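Local coordinates for protein polyisoprenyl-teichoic acid--peptidoglycan teichoic acid transferase TagV (Bacillus subtilis, PDB 6UF3) that belongs to the LytR-CpsA-Psr family of bacterial cell-envelope proteins and is classed as a transferase, at residues G107-D112 / I172-S177; I167-I172 / K217-L222. All blocks are in the same frame, centred on the assembly; numbering follows the deposited sequence.

Contact 1: residues G107-D112 / I172-S177; sequences GGIDVD and IDRMSS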
loop_
_atom_site.group_PDB
_atom_site.type_symbol
_atom_site.label_atom_id
_atom_site.label_comp_id
_atom_site.label_asym_id
_atom_site.label_seq_id
_atom_site.Cartn_x
_atom_site.Cartn_y
_atom_site.Cartn_z
ATOM N N GLY A 107 6.607 4.759 17.479
ATOM C CA GLY A 107 6.139 5.777 18.401
ATOM C C GLY A 107 4.968 6.600 17.917
ATOM O O GLY A 107 4.833 7.766 18.310
ATOM N N GLY A 108 4.104 6.025 17.081
ATOM C CA GLY A 108 2.970 6.743 16.537
ATOM C C GLY A 108 3.311 7.454 15.240
ATOM O O GLY A 108 4.465 7.533 14.812
ATOM N N ILE A 109 2.273 8.010 14.606
ATOM C CA ILE A 109 2.412 8.599 13.283
ATOM C C ILE A 109 1.622 9.902 13.206
ATOM O O ILE A 109 0.563 10.047 13.818
ATOM C CB ILE A 109 1.960 7.577 12.206
ATOM C CG1 ILE A 109 2.766 7.752 10.933
ATOM C CG2 ILE A 109 0.443 7.608 11.971
ATOM C CD1 ILE A 109 4.245 7.559 11.123
ATOM N N ASP A 110 2.139 10.862 12.447
ATOM C CA ASP A 110 1.494 12.162 12.321
ATOM C C ASP A 110 0.707 12.230 11.019
ATOM O O ASP A 110 1.251 11.952 9.947
ATOM C CB ASP A 110 2.537 13.272 12.386
ATOM C CG ASP A 110 3.258 13.289 13.721
ATOM O OD1 ASP A 110 2.692 13.833 14.685
ATOM O OD2 ASP A 110 4.359 12.703 13.817
ATOM N N VAL A 111 -0.579 12.578 11.116
ATOM C CA VAL A 111 -1.427 12.713 9.936
ATOM C C VAL A 111 -2.273 13.974 10.052
ATOM O O VAL A 111 -2.578 14.458 11.144
ATOM C CB VAL A 111 -2.354 11.495 9.698
ATOM C CG1 VAL A 111 -1.549 10.223 9.399
ATOM C CG2 VAL A 111 -3.293 11.292 10.881
ATOM N N ASP A 112 -2.670 14.492 8.894
ATOM C CA ASP A 112 -3.557 15.649 8.803
ATOM C C ASP A 112 -4.981 15.133 8.605
ATOM O O ASP A 112 -5.373 14.769 7.494
ATOM C CB ASP A 112 -3.125 16.570 7.667
ATOM C CG ASP A 112 -3.750 17.948 7.764
ATOM O OD1 ASP A 112 -4.518 18.194 8.719
ATOM O OD2 ASP A 112 -3.468 18.789 6.884
ATOM N N ILE A 172 7.122 7.115 5.465
ATOM C CA ILE A 172 8.256 7.506 4.630
ATOM C C ILE A 172 8.929 8.749 5.191
ATOM O O ILE A 172 10.160 8.842 5.230
ATOM C CB ILE A 172 7.794 7.724 3.174
ATOM C CG1 ILE A 172 7.395 6.390 2.541
ATOM C CG2 ILE A 172 8.889 8.412 2.359
ATOM C CD1 ILE A 172 6.657 6.511 1.223
ATOM N N ASP A 173 8.135 9.731 5.617
ATOM C CA ASP A 173 8.706 10.960 6.158
ATOM C C ASP A 173 9.462 10.685 7.445
ATOM O O ASP A 173 10.545 11.243 7.672
ATOM C CB ASP A 173 7.606 11.999 6.387
ATOM C CG ASP A 173 7.109 12.597 5.089
ATOM O OD1 ASP A 173 7.899 12.575 4.131
ATOM O OD2 ASP A 173 5.953 13.066 5.021
ATOM N N ARG A 174 8.911 9.817 8.295
ATOM C CA ARG A 174 9.598 9.478 9.534
ATOM C C ARG A 174 10.941 8.821 9.247
ATOM O O ARG A 174 11.968 9.220 9.805
ATOM C CB ARG A 174 8.730 8.565 10.392
ATOM C CG ARG A 174 9.499 8.001 11.553
ATOM C CD ARG A 174 9.643 9.064 12.622
ATOM N NE ARG A 174 8.332 9.392 13.159
ATOM C CZ ARG A 174 7.685 8.624 14.027
ATOM N NH1 ARG A 174 6.487 8.977 14.468
ATOM N NH2 ARG A 174 8.245 7.503 14.457
ATOM N N MET A 175 10.956 7.820 8.368
ATOM C CA MET A 175 12.226 7.175 8.056
ATOM C C MET A 175 13.189 8.142 7.373
ATOM O O MET A 175 14.388 8.124 7.663
ATOM C CB MET A 175 12.004 5.918 7.203
ATOM C CG MET A 175 12.066 6.134 5.689
ATOM S SD MET A 175 12.284 4.618 4.719
ATOM C CE MET A 175 13.050 5.276 3.245
ATOM N N SER A 176 12.689 9.023 6.504
ATOM C CA SER A 176 13.583 9.910 5.772
ATOM C C SER A 176 14.202 10.954 6.679
ATOM O O SER A 176 15.317 11.407 6.415
ATOM C CB SER A 176 12.839 10.596 4.628
ATOM O OG SER A 176 12.410 9.651 3.667
ATOM N N SER A 177 13.500 11.350 7.734
ATOM C CA SER A 177 14.006 12.406 8.597
ATOM C C SER A 177 14.879 11.886 9.732
ATOM O O SER A 177 15.557 12.687 10.383
ATOM C CB SER A 177 12.846 13.226 9.167
ATOM O OG SER A 177 12.007 12.431 9.979
HETATM O O HOH W 1 5.007 10.870 12.038
#
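Arg-174 makes every close contact from the helix side, reaching to the carbonyl of Gly-108. Its CB already points toward segment 107-112. CG stands anti to the backbone N (chi1 170°), and bends at CG-CD and the bond before it turn the chain over toward the glycines. CZ then lies 3.5 Å from Gly-108 O. NH1 comes closest, at 2.5 Å from Gly-108 O. The pair is a weak hydrogen bond (N-H...O 125°), and so short a distance is doubtful as a measure of strength. NH2 stays 3.8 Å from Gly-108 O. The carbonyl sits at the guanidinium edge, while Ile-109 CD1 lies over one face, 4.3 Å from NH1. The side chain also rests on His-137 and Val-106.

Asp-110 is also near that edge, but OD2 stays 4.3 Å from Arg-174 NH1, beyond a salt bridge. Water 1 links the two. It donates to Asp-110 OD2 at 2.6 Å, accepts from Asp-110 N, and takes a weak bond from NH1. His-137 binds Asp-110 OD1 and Gly-107 O.

Gly-107 closes helix 96-105 with a Schellman motif. Strand 109-113 pairs antiparallel with strand 134-138. The arginine thus ties the last turn of helix 158-177 to the helix-to-strand junction beside this small sheet.

Contact 2: residues I167-I172 / K217-L222; sequences ILNALI and KKIDTL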
loop_
_atom_site.group_PDB
_atom_site.type_symbol
_atom_site.label_atom_id
_atom_site.label_comp_id
_atom_site.label_asym_id
_atom_site.label_seq_id
_atom_site.Cartn_x
_atom_site.Cartn_y
_atom_site.Cartn_z
ATOM N N ILE A 167 -0.987 7.481 5.594
ATOM C CA ILE A 167 -0.213 6.729 6.582
ATOM C C ILE A 167 1.146 6.342 6.009
ATOM O O ILE A 167 2.187 6.494 6.664
ATOM C CB ILE A 167 -1.006 5.492 7.044
ATOM C CG1 ILE A 167 -2.179 5.927 7.921
ATOM C CG2 ILE A 167 -0.112 4.479 7.780
ATOM C CD1 ILE A 167 -3.312 4.916 7.946
ATOM N N LEU A 168 1.155 5.812 4.778
ATOM C CA LEU A 168 2.427 5.396 4.191
ATOM C C LEU A 168 3.356 6.589 3.973
ATOM O O LEU A 168 4.567 6.488 4.192
ATOM C CB LEU A 168 2.193 4.656 2.875
ATOM C CG LEU A 168 3.416 4.086 2.155
ATOM C CD1 LEU A 168 4.209 3.144 3.044
ATOM C CD2 LEU A 168 2.926 3.353 0.883
ATOM N N ASN A 169 2.804 7.725 3.542
ATOM C CA ASN A 169 3.611 8.934 3.398
ATOM C C ASN A 169 4.212 9.343 4.733
ATOM O O ASN A 169 5.374 9.767 4.797
ATOM C CB ASN A 169 2.768 10.087 2.842
ATOM C CG ASN A 169 2.500 9.957 1.343
ATOM O OD1 ASN A 169 3.193 9.232 0.637
ATOM N ND2 ASN A 169 1.493 10.668 0.863
ATOM N N ALA A 170 3.432 9.230 5.813
ATOM C CA ALA A 170 3.952 9.613 7.125
ATOM C C ALA A 170 5.087 8.696 7.560
ATOM O O ALA A 170 6.078 9.151 8.150
ATOM C CB ALA A 170 2.819 9.606 8.152
ATOM N N LEU A 171 4.960 7.398 7.276
ATOM C CA LEU A 171 6.054 6.472 7.571
ATOM C C LEU A 171 7.300 6.808 6.756
ATOM O O LEU A 171 8.423 6.767 7.273
ATOM C CB LEU A 171 5.601 5.030 7.298
ATOM C CG LEU A 171 4.603 4.484 8.326
ATOM C CD1 LEU A 171 3.915 3.205 7.844
ATOM C CD2 LEU A 171 5.272 4.261 9.687
ATOM N N ILE A 172 7.122 7.115 5.465
ATOM C CA ILE A 172 8.256 7.506 4.630
ATOM C C ILE A 172 8.929 8.749 5.191
ATOM O O ILE A 172 10.160 8.842 5.230
ATOM C CB ILE A 172 7.794 7.724 3.174
ATOM C CG1 ILE A 172 7.395 6.390 2.541
ATOM C CG2 ILE A 172 8.889 8.412 2.359
ATOM C CD1 ILE A 172 6.657 6.511 1.223
ATOM N N LYS A 217 6.276 14.844 0.039
ATOM C CA LYS A 217 5.773 15.778 -0.964
ATOM C C LYS A 217 6.427 15.536 -2.321
ATOM O O LYS A 217 5.810 15.788 -3.360
ATOM C CB LYS A 217 5.992 17.224 -0.516
ATOM C CG LYS A 217 5.482 18.270 -1.516
ATOM C CD LYS A 217 5.478 19.667 -0.932
ATOM C CE LYS A 217 5.249 20.718 -2.018
ATOM N NZ LYS A 217 4.268 20.228 -3.037
ATOM N N LYS A 218 7.658 15.019 -2.333
ATOM C CA LYS A 218 8.370 14.823 -3.588
ATOM C C LYS A 218 7.925 13.585 -4.347
ATOM O O LYS A 218 8.305 13.430 -5.513
ATOM C CB LYS A 218 9.874 14.752 -3.333
ATOM C CG LYS A 218 10.465 16.116 -2.963
ATOM C CD LYS A 218 11.904 15.997 -2.522
ATOM C CE LYS A 218 12.480 17.365 -2.170
ATOM N NZ LYS A 218 13.851 17.203 -1.625
ATOM N N ILE A 219 7.138 12.713 -3.721
ATOM C CA ILE A 219 6.662 11.511 -4.399
ATOM C C ILE A 219 5.700 11.909 -5.506
ATOM O O ILE A 219 4.820 12.759 -5.313
ATOM C CB ILE A 219 5.981 10.560 -3.405
ATOM C CG1 ILE A 219 6.967 10.135 -2.324
ATOM C CG2 ILE A 219 5.427 9.331 -4.150
ATOM C CD1 ILE A 219 6.314 9.437 -1.122
ATOM N N ASP A 220 5.867 11.301 -6.679
ATOM C CA ASP A 220 4.944 11.516 -7.789
ATOM C C ASP A 220 3.779 10.559 -7.600
ATOM O O ASP A 220 3.944 9.341 -7.738
ATOM C CB ASP A 220 5.652 11.286 -9.122
ATOM C CG ASP A 220 4.752 11.550 -10.325
ATOM O OD1 ASP A 220 3.684 12.188 -10.154
ATOM O OD2 ASP A 220 5.117 11.108 -11.442
ATOM N N THR A 221 2.614 11.072 -7.224
ATOM C CA THR A 221 1.496 10.183 -6.918
ATOM C C THR A 221 0.612 10.057 -8.151
ATOM O O THR A 221 0.052 11.048 -8.629
ATOM C CB THR A 221 0.692 10.658 -5.706
ATOM O OG1 THR A 221 1.559 10.736 -4.564
ATOM C CG2 THR A 221 -0.411 9.652 -5.386
ATOM N N LEU A 222 0.499 8.830 -8.655
ATOM C CA LEU A 222 -0.309 8.508 -9.820
ATOM C C LEU A 222 -1.652 7.961 -9.365
ATOM O O LEU A 222 -1.856 7.651 -8.192
ATOM C CB LEU A 222 0.400 7.488 -10.715
ATOM C CG LEU A 222 1.861 7.797 -11.060
ATOM C CD1 LEU A 222 2.398 6.769 -12.032
ATOM C CD2 LEU A 222 2.025 9.192 -11.637
HETATM O O HOH W 2 0.915 9.577 -2.268
#
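Ile-219 lays its CD1 methyl against two side chains of the helix, Asn-169 and Ile-172. The methyl lies 3.6 Å from Asn-169 OD1, and the two side chains cross obliquely. This is a plain van der Waals contact of a methyl with an amide oxygen. The same methyl also meets Ile-172 CD1 tip to tip, at 3.8 Å. Asn-169 and Ile-172 are three residues apart on the helix, so one turn presents both to the same methyl.

The torsions explain the reach. Ile-219 has CG1 anti to its carbonyl carbon (chi1 -60°), and chi2 of 167° extends CD1 straight on toward the helix. Its CB, like those of the two partners, already points across the contact. Ile-219 is buried, and the two helix residues are partly exposed. The interface is small, with 101 Å² buried in all.

The other end of the amide faces a water. Asn-169 ND2 gives a weak bond to water 2 at 3.4 Å. The same water lies 2.7 Å from Thr-221 OG1, so it bridges the helix to the strand residue. Met-42 of strand 39-44 touches Asn-169, Ile-172 and Ile-219, and Phe-214 also packs on Ile-219.

Strand 220-222 runs parallel to strand 39-44 at one edge of the six-stranded mixed sheet, with backbone bonds from Asp-220 to Met-40 and Met-42. Leu-168 of the helix rests on Ile-29 and Val-31 of the next strand. The arrangement is the helix-on-sheet packing of a layered alpha/beta fold, here where the chain leads into edge strand 220-222.

Overall arrangement
Helix 158-177 is common to both contacts, and Ile-172 belongs to both. Their centres are about 10 Å apart. Contact 1 uses the helix end to meet the turn that leads into the two-stranded sheet of 109-113 and 134-138; contact 2 uses the preceding turns to meet the edge of the six-stranded sheet. The segments also touch directly. Ile-109 CG1 of contact 1 lies 3.3 Å from Ala-170 CB of contact 2, and Ile-109 CD1 lies 3.7 Å from Leu-171 CD2. Along the chain the segments alternate. The helix therefore packs against both sheets, joining them through side chains that leave it in different directions.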